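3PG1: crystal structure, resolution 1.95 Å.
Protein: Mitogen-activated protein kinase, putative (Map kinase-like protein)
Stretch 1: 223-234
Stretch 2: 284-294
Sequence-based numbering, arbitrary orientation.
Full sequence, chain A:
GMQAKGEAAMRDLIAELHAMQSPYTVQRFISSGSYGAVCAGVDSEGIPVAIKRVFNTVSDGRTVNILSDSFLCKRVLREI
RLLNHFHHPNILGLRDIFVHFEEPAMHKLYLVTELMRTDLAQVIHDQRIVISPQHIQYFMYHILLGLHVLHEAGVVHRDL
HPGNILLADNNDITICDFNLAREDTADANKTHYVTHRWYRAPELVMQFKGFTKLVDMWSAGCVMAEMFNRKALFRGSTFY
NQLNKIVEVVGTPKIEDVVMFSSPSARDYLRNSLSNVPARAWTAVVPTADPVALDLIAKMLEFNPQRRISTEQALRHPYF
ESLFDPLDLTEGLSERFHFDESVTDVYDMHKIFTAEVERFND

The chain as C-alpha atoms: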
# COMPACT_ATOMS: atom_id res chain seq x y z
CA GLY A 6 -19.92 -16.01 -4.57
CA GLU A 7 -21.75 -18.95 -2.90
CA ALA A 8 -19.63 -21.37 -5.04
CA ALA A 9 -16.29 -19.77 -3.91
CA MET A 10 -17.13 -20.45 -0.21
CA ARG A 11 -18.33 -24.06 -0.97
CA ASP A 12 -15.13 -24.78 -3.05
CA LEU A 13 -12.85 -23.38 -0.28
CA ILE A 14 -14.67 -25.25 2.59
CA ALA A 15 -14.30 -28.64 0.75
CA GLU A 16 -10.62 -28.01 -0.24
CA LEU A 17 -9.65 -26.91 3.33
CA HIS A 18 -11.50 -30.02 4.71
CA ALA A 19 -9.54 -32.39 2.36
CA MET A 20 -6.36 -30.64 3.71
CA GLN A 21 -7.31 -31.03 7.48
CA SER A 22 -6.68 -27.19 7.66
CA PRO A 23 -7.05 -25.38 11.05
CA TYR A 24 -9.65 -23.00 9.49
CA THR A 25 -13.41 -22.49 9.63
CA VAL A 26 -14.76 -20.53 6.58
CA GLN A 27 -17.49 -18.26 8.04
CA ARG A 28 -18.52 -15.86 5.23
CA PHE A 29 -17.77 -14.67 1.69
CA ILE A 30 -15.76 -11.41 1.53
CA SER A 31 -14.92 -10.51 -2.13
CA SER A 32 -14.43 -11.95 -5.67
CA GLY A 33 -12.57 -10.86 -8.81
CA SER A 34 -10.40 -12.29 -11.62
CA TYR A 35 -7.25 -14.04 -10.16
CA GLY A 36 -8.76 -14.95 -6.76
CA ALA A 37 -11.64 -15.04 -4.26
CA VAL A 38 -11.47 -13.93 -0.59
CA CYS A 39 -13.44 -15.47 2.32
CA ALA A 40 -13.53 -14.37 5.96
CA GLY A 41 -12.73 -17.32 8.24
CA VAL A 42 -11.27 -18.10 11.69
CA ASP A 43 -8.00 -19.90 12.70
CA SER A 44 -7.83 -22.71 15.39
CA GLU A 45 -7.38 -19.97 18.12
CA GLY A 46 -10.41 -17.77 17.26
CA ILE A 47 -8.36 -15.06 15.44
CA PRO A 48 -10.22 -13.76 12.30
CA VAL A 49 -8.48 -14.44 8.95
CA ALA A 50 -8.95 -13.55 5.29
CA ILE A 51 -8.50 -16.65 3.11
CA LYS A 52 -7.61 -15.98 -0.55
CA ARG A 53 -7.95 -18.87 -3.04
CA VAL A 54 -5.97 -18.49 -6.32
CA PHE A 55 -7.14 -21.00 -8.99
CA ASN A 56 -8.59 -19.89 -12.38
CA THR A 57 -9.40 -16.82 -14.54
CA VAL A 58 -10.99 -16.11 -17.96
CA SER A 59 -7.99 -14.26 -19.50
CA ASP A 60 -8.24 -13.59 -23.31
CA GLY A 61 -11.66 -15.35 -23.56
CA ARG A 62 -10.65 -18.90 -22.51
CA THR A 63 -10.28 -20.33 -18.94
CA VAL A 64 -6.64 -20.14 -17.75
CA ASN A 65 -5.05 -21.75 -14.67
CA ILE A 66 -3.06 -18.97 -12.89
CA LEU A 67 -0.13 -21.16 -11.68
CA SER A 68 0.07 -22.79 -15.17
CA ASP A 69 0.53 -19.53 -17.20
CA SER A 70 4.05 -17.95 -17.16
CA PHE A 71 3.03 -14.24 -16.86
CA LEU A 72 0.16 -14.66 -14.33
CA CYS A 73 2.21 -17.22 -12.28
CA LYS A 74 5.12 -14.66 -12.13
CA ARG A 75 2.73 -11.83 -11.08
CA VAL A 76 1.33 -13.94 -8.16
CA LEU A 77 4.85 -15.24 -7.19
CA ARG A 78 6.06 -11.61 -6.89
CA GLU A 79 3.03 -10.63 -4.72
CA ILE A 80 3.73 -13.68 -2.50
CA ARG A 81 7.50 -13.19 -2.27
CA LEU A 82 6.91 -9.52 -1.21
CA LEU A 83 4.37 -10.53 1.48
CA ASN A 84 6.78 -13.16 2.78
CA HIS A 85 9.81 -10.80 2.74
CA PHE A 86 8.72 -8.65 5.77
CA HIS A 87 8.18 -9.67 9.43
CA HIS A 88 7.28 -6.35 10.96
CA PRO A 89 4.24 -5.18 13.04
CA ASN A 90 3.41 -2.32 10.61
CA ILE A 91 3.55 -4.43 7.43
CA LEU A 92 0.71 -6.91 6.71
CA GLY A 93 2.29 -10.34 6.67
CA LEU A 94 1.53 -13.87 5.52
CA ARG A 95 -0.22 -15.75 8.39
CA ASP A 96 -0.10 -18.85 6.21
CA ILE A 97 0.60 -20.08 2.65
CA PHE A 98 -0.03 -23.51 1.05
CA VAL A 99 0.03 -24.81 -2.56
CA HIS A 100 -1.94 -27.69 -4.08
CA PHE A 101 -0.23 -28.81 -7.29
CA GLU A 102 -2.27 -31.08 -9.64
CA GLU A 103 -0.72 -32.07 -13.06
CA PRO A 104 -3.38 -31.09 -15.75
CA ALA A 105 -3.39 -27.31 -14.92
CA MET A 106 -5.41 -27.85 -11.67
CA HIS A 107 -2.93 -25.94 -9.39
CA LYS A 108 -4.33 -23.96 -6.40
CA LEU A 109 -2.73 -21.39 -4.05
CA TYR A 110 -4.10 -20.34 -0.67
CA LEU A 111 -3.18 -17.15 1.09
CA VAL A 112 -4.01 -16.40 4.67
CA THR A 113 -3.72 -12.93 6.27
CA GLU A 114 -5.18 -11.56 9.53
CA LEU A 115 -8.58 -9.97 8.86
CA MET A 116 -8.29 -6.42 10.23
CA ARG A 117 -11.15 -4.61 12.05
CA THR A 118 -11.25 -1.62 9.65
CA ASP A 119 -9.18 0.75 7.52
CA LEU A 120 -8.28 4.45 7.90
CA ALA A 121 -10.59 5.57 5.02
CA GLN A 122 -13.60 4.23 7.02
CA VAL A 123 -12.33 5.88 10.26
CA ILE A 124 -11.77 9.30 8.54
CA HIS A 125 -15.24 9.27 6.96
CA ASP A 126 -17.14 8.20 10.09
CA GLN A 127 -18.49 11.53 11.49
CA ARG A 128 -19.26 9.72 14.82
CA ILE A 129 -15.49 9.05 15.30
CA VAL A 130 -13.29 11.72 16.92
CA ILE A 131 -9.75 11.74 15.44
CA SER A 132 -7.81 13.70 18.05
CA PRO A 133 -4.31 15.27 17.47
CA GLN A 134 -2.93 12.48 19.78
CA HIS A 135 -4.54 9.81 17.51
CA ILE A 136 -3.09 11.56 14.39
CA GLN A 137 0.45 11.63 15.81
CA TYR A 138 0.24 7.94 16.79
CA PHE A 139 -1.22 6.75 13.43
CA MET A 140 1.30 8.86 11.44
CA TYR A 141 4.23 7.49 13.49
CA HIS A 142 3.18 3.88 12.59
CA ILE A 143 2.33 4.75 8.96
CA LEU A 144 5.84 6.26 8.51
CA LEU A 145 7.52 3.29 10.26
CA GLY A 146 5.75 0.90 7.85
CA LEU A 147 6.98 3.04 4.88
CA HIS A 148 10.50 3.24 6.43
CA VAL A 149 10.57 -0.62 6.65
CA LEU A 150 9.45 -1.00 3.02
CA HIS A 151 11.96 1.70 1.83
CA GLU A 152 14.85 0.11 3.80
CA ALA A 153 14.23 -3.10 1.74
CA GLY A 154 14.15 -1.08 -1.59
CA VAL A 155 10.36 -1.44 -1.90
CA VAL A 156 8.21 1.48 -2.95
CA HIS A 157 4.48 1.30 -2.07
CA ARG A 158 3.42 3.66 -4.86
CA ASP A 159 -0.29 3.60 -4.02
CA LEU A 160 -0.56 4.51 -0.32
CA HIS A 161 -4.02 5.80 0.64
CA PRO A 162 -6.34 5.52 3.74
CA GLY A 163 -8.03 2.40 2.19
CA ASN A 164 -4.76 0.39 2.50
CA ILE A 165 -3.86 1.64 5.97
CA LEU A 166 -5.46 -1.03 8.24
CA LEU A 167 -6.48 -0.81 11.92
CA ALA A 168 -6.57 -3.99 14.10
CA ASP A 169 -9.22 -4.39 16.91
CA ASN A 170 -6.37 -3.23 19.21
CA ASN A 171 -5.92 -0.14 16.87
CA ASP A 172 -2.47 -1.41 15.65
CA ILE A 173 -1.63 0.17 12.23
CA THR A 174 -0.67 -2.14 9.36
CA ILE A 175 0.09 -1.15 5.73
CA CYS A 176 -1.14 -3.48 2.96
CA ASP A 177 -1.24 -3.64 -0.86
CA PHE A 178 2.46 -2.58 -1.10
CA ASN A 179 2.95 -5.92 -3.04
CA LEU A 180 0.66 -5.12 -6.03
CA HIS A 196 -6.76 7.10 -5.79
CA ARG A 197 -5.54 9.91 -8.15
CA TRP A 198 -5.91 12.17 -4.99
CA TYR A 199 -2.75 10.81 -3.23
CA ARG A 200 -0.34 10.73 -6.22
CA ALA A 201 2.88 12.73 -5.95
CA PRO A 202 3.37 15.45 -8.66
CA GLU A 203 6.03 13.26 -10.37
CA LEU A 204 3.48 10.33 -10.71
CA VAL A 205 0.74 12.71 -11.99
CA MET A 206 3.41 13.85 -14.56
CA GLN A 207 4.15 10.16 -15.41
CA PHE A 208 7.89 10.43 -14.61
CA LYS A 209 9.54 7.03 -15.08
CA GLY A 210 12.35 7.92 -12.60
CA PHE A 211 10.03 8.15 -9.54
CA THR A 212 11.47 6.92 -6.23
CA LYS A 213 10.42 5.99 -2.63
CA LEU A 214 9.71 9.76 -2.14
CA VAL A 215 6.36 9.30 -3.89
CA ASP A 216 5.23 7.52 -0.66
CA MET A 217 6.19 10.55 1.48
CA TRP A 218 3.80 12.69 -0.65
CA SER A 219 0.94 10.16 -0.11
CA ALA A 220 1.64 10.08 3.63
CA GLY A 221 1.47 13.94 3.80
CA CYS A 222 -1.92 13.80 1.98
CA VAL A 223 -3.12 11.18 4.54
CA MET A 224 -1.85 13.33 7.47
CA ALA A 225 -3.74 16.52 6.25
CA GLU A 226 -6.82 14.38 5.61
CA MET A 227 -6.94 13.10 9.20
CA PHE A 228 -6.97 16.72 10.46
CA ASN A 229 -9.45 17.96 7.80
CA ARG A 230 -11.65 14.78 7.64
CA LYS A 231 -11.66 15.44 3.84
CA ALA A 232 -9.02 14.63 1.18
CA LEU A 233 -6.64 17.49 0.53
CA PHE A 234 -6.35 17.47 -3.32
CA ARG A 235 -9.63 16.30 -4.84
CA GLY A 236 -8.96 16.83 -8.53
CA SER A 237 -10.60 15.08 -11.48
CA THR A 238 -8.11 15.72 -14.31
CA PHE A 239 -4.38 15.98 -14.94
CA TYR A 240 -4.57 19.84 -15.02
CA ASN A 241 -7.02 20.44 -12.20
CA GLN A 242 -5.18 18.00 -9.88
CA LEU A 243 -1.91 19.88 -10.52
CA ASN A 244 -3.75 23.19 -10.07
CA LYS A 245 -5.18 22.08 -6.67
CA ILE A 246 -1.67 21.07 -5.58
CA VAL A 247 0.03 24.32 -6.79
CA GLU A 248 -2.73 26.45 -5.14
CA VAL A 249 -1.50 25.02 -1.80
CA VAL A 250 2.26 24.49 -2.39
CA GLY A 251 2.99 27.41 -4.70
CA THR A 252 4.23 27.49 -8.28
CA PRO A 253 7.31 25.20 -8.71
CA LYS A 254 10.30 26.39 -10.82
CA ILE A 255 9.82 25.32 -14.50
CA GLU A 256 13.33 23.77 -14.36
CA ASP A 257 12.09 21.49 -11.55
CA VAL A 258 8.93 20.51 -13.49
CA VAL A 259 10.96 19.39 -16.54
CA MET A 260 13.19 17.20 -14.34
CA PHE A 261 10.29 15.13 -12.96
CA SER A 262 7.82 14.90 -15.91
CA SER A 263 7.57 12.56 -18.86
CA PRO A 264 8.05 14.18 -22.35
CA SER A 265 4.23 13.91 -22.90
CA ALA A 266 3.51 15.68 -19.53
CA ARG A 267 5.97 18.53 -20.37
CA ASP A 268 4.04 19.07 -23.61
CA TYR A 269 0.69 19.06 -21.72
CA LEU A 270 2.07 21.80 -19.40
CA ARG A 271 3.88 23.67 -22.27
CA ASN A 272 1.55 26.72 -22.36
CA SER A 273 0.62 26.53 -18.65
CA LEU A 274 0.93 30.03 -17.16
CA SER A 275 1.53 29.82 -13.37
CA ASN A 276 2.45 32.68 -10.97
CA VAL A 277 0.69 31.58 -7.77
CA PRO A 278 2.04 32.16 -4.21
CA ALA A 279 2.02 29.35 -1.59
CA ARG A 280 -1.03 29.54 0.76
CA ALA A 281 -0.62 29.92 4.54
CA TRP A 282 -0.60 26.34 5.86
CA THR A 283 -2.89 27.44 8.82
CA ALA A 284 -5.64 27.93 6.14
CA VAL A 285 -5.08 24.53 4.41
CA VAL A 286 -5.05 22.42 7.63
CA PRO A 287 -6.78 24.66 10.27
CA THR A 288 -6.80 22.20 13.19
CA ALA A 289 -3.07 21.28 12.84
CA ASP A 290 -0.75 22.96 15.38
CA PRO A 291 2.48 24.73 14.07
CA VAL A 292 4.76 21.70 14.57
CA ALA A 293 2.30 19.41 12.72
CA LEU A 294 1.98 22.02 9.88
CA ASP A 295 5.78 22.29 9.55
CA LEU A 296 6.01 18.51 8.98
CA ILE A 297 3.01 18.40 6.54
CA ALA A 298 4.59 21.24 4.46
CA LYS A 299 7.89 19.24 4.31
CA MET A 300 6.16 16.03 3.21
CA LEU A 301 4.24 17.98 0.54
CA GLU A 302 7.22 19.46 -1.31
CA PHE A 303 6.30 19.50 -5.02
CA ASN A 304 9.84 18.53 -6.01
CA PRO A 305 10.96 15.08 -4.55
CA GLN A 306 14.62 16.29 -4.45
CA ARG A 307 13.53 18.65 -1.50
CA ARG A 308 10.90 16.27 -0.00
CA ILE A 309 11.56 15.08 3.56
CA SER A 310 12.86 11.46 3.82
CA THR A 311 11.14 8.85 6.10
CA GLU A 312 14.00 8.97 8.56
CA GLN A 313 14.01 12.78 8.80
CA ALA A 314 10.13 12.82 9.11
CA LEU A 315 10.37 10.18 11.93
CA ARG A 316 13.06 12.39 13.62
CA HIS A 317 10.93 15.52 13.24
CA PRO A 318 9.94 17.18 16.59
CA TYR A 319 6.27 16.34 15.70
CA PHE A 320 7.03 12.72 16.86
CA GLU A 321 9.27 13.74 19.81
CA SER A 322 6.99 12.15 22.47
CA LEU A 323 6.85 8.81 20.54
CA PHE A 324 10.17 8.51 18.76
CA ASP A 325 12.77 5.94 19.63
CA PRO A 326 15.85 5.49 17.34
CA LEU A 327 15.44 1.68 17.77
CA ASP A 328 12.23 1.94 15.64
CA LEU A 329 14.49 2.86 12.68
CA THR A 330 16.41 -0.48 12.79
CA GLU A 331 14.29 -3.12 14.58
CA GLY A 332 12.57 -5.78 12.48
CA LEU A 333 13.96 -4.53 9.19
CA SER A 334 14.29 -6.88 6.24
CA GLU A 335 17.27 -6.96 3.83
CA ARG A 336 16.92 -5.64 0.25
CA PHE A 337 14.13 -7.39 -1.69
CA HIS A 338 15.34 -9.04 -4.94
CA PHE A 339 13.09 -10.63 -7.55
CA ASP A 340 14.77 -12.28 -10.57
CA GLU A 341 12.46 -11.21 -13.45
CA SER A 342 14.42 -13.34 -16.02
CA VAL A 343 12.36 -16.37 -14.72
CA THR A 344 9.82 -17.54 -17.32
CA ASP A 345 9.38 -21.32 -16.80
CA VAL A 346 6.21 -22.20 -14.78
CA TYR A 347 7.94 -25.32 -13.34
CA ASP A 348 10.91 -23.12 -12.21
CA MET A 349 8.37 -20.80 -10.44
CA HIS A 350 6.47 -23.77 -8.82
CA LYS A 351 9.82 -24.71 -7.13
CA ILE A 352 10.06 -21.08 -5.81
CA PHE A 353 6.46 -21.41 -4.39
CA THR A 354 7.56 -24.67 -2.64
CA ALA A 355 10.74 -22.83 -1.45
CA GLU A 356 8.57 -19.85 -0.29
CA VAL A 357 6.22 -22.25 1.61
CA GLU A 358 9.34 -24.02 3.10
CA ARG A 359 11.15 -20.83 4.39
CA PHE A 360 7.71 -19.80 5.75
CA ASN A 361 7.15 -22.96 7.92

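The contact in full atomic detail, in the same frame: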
# COMPACT_ATOMS: atom_id res chain seq x y z
N VAL A 223 -2.38 11.93 3.50
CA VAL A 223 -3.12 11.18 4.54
C VAL A 223 -3.14 11.97 5.85
O VAL A 223 -4.20 12.13 6.45
CB VAL A 223 -2.58 9.74 4.71
CG1 VAL A 223 -3.16 9.06 5.98
CG2 VAL A 223 -2.90 8.90 3.46
N MET A 224 -1.98 12.54 6.23
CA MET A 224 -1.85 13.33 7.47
C MET A 224 -2.85 14.52 7.45
O MET A 224 -3.63 14.66 8.38
CB MET A 224 -0.42 13.83 7.64
CG MET A 224 -0.21 14.51 8.97
SD MET A 224 1.52 14.68 9.41
CE MET A 224 1.34 15.82 10.84
N ALA A 225 -2.81 15.36 6.40
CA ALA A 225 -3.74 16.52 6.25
C ALA A 225 -5.20 16.07 6.27
O ALA A 225 -6.07 16.72 6.88
CB ALA A 225 -3.43 17.27 4.95
N GLU A 226 -5.47 14.91 5.68
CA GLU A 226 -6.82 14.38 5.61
C GLU A 226 -7.35 13.97 6.98
O GLU A 226 -8.54 14.10 7.23
CB GLU A 226 -6.90 13.21 4.64
CG GLU A 226 -8.34 12.76 4.35
CD GLU A 226 -8.46 11.73 3.24
OE1 GLU A 226 -7.54 11.63 2.39
OE2 GLU A 226 -9.46 11.00 3.24
N MET A 227 -6.47 13.48 7.86
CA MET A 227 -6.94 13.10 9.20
C MET A 227 -7.32 14.34 9.99
O MET A 227 -8.19 14.26 10.85
CB MET A 227 -5.87 12.28 9.95
CG MET A 227 -5.85 10.81 9.54
SD MET A 227 -4.82 9.77 10.60
CE MET A 227 -3.27 10.22 10.01
N PHE A 228 -6.63 15.47 9.76
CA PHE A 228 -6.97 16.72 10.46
C PHE A 228 -8.28 17.29 9.88
O PHE A 228 -9.19 17.66 10.63
CB PHE A 228 -5.87 17.78 10.30
CG PHE A 228 -4.68 17.61 11.20
CD1 PHE A 228 -4.73 18.02 12.53
CD2 PHE A 228 -3.49 17.05 10.72
CE1 PHE A 228 -3.64 17.83 13.39
CE2 PHE A 228 -2.38 16.88 11.57
CZ PHE A 228 -2.46 17.29 12.89
N ASN A 229 -8.34 17.37 8.54
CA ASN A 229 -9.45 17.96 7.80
C ASN A 229 -10.69 17.10 7.69
O ASN A 229 -11.78 17.65 7.50
CB ASN A 229 -8.99 18.44 6.42
CG ASN A 229 -8.01 19.59 6.49
OD1 ASN A 229 -7.73 20.12 7.56
ND2 ASN A 229 -7.41 19.98 5.36
N ARG A 230 -10.55 15.76 7.78
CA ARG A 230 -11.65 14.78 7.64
C ARG A 230 -12.18 14.82 6.19
O ARG A 230 -13.30 14.41 5.93
CB ARG A 230 -12.78 15.00 8.69
CG ARG A 230 -12.28 14.95 10.14
CD ARG A 230 -11.58 13.64 10.48
NE ARG A 230 -12.50 12.49 10.53
CZ ARG A 230 -13.18 12.12 11.61
NH1 ARG A 230 -13.96 11.05 11.57
NH2 ARG A 230 -13.09 12.81 12.74
N LYS A 231 -11.34 15.29 5.26
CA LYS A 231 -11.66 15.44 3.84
C LYS A 231 -10.33 15.40 3.09
O LYS A 231 -9.35 15.99 3.57
CB LYS A 231 -12.38 16.78 3.63
CG LYS A 231 -12.89 17.02 2.22
CD LYS A 231 -14.02 18.06 2.19
CE LYS A 231 -13.58 19.50 2.30
NZ LYS A 231 -14.74 20.42 2.18
N ALA A 232 -10.28 14.70 1.94
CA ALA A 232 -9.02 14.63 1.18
C ALA A 232 -8.58 16.03 0.77
O ALA A 232 -9.41 16.93 0.56
CB ALA A 232 -9.14 13.70 -0.02
N LEU A 233 -7.29 16.22 0.78
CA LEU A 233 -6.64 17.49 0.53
C LEU A 233 -6.72 17.98 -0.92
O LEU A 233 -6.99 19.15 -1.13
CB LEU A 233 -5.16 17.37 0.97
CG LEU A 233 -4.33 18.63 0.91
CD1 LEU A 233 -5.00 19.74 1.69
CD2 LEU A 233 -2.93 18.36 1.45
N PHE A 234 -6.42 17.12 -1.89
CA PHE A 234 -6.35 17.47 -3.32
C PHE A 234 -7.28 16.60 -4.12
O PHE A 234 -6.89 15.54 -4.65
CB PHE A 234 -4.90 17.31 -3.81
CG PHE A 234 -3.82 18.09 -3.07
CD1 PHE A 234 -2.74 17.42 -2.48
CD2 PHE A 234 -3.88 19.47 -2.97
CE1 PHE A 234 -1.70 18.14 -1.85
CE2 PHE A 234 -2.86 20.19 -2.31
CZ PHE A 234 -1.76 19.51 -1.80
N ALA A 284 -4.40 27.88 6.92
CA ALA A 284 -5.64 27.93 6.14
C ALA A 284 -5.97 26.58 5.47
O ALA A 284 -7.15 26.26 5.27
CB ALA A 284 -5.52 29.01 5.09
N VAL A 285 -4.93 25.83 5.07
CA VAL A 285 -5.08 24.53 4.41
C VAL A 285 -5.48 23.44 5.43
O VAL A 285 -6.32 22.57 5.13
CB VAL A 285 -3.75 24.12 3.69
CG1 VAL A 285 -3.96 22.86 2.86
CG2 VAL A 285 -3.19 25.24 2.81
N VAL A 286 -4.81 23.42 6.59
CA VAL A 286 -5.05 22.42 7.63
C VAL A 286 -5.31 23.19 8.96
O VAL A 286 -4.41 23.27 9.81
CB VAL A 286 -3.86 21.39 7.71
CG1 VAL A 286 -4.28 20.15 8.48
CG2 VAL A 286 -3.39 20.98 6.31
N PRO A 287 -6.53 23.79 9.11
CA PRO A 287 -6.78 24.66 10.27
C PRO A 287 -6.62 24.10 11.67
O PRO A 287 -6.27 24.86 12.60
CB PRO A 287 -8.20 25.24 10.02
CG PRO A 287 -8.80 24.46 8.93
CD PRO A 287 -7.65 23.83 8.15
N THR A 288 -6.89 22.81 11.86
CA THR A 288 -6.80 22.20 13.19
C THR A 288 -5.40 21.65 13.50
O THR A 288 -5.18 21.16 14.61
CB THR A 288 -7.92 21.17 13.40
OG1 THR A 288 -7.71 20.08 12.49
CG2 THR A 288 -9.34 21.79 13.20
N ALA A 289 -4.44 21.74 12.55
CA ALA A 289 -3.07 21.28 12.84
C ALA A 289 -2.30 22.37 13.57
O ALA A 289 -2.33 23.52 13.13
CB ALA A 289 -2.34 20.91 11.54
N ASP A 290 -1.60 22.01 14.67
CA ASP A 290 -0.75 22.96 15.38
C ASP A 290 0.52 23.32 14.55
O ASP A 290 0.76 22.66 13.54
CB ASP A 290 -0.46 22.52 16.84
CG ASP A 290 0.55 21.42 17.12
OD1 ASP A 290 1.42 21.17 16.25
OD2 ASP A 290 0.54 20.89 18.23
N PRO A 291 1.32 24.35 14.92
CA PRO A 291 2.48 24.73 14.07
C PRO A 291 3.53 23.67 13.77
O PRO A 291 4.09 23.66 12.68
CB PRO A 291 3.07 25.95 14.79
CG PRO A 291 1.85 26.56 15.53
CD PRO A 291 1.13 25.33 16.03
N VAL A 292 3.77 22.77 14.71
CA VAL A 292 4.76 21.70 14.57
C VAL A 292 4.26 20.67 13.55
O VAL A 292 5.02 20.22 12.69
CB VAL A 292 5.12 21.04 15.93
CG1 VAL A 292 6.22 20.01 15.75
CG2 VAL A 292 5.54 22.11 16.96
N ALA A 293 2.99 20.31 13.66
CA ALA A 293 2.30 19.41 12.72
C ALA A 293 2.29 20.02 11.30
O ALA A 293 2.55 19.31 10.31
CB ALA A 293 0.87 19.18 13.20
N LEU A 294 2.01 21.35 11.19
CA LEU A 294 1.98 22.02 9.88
C LEU A 294 3.33 22.02 9.20
O LEU A 294 3.39 21.88 7.99
CB LEU A 294 1.49 23.47 9.98
CG LEU A 294 0.00 23.67 10.13
CD1 LEU A 294 -0.28 25.14 10.45
CD2 LEU A 294 -0.74 23.21 8.87
O HOH W 1 -8.62 17.76 13.67
O HOH W 2 -8.34 20.89 10.06

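Stretch 1 enters as a helix, Val 223 to Asn 229, then breaks at Arg 230, whose positive phi (67°) ends the helical run and leads into a loop. Stretch 2 passes through a type I turn from Val 286 to Ala 289, closed by Ala 289 N to Val 286 O (3.1 Å), before a new helix starts at Pro 291. Asp 290 caps that helix: its OD1 accepts from Ala 293 N at 3.1 Å and, weakly, from Val 292 N at 3.2 Å. The backbones come closest around the turn, with CA atoms 6.2 Å apart at Ala 225 and Val 286 and 6.1 Å at Phe 228 and Thr 288.

Phe 228 buries the most surface. Ala 289 CB lies 3.7 Å from the centroid of its ring, almost on the normal, a CH-pi contact that the small methyl makes over one face. Thr 288 OG1 sits at the ring edge, 3.6 Å from Phe 228 CD1, while Phe 228 CB packs 3.4 Å from Val 286 CG1. One turn earlier in the helix, Met 224 CE reaches Ala 293 CB (4.1 Å); past the helix, Leu 233 CD1 meets Val 285 CG1 (3.5 Å).

The direct hydrogen bond across the contact runs from Asn 229 ND2 to Val 285 O (2.8 Å). Water 2 links Asn 229 OD1 (2.7 Å) to Thr 288 N (3.0 Å), so both ends of the amide are engaged.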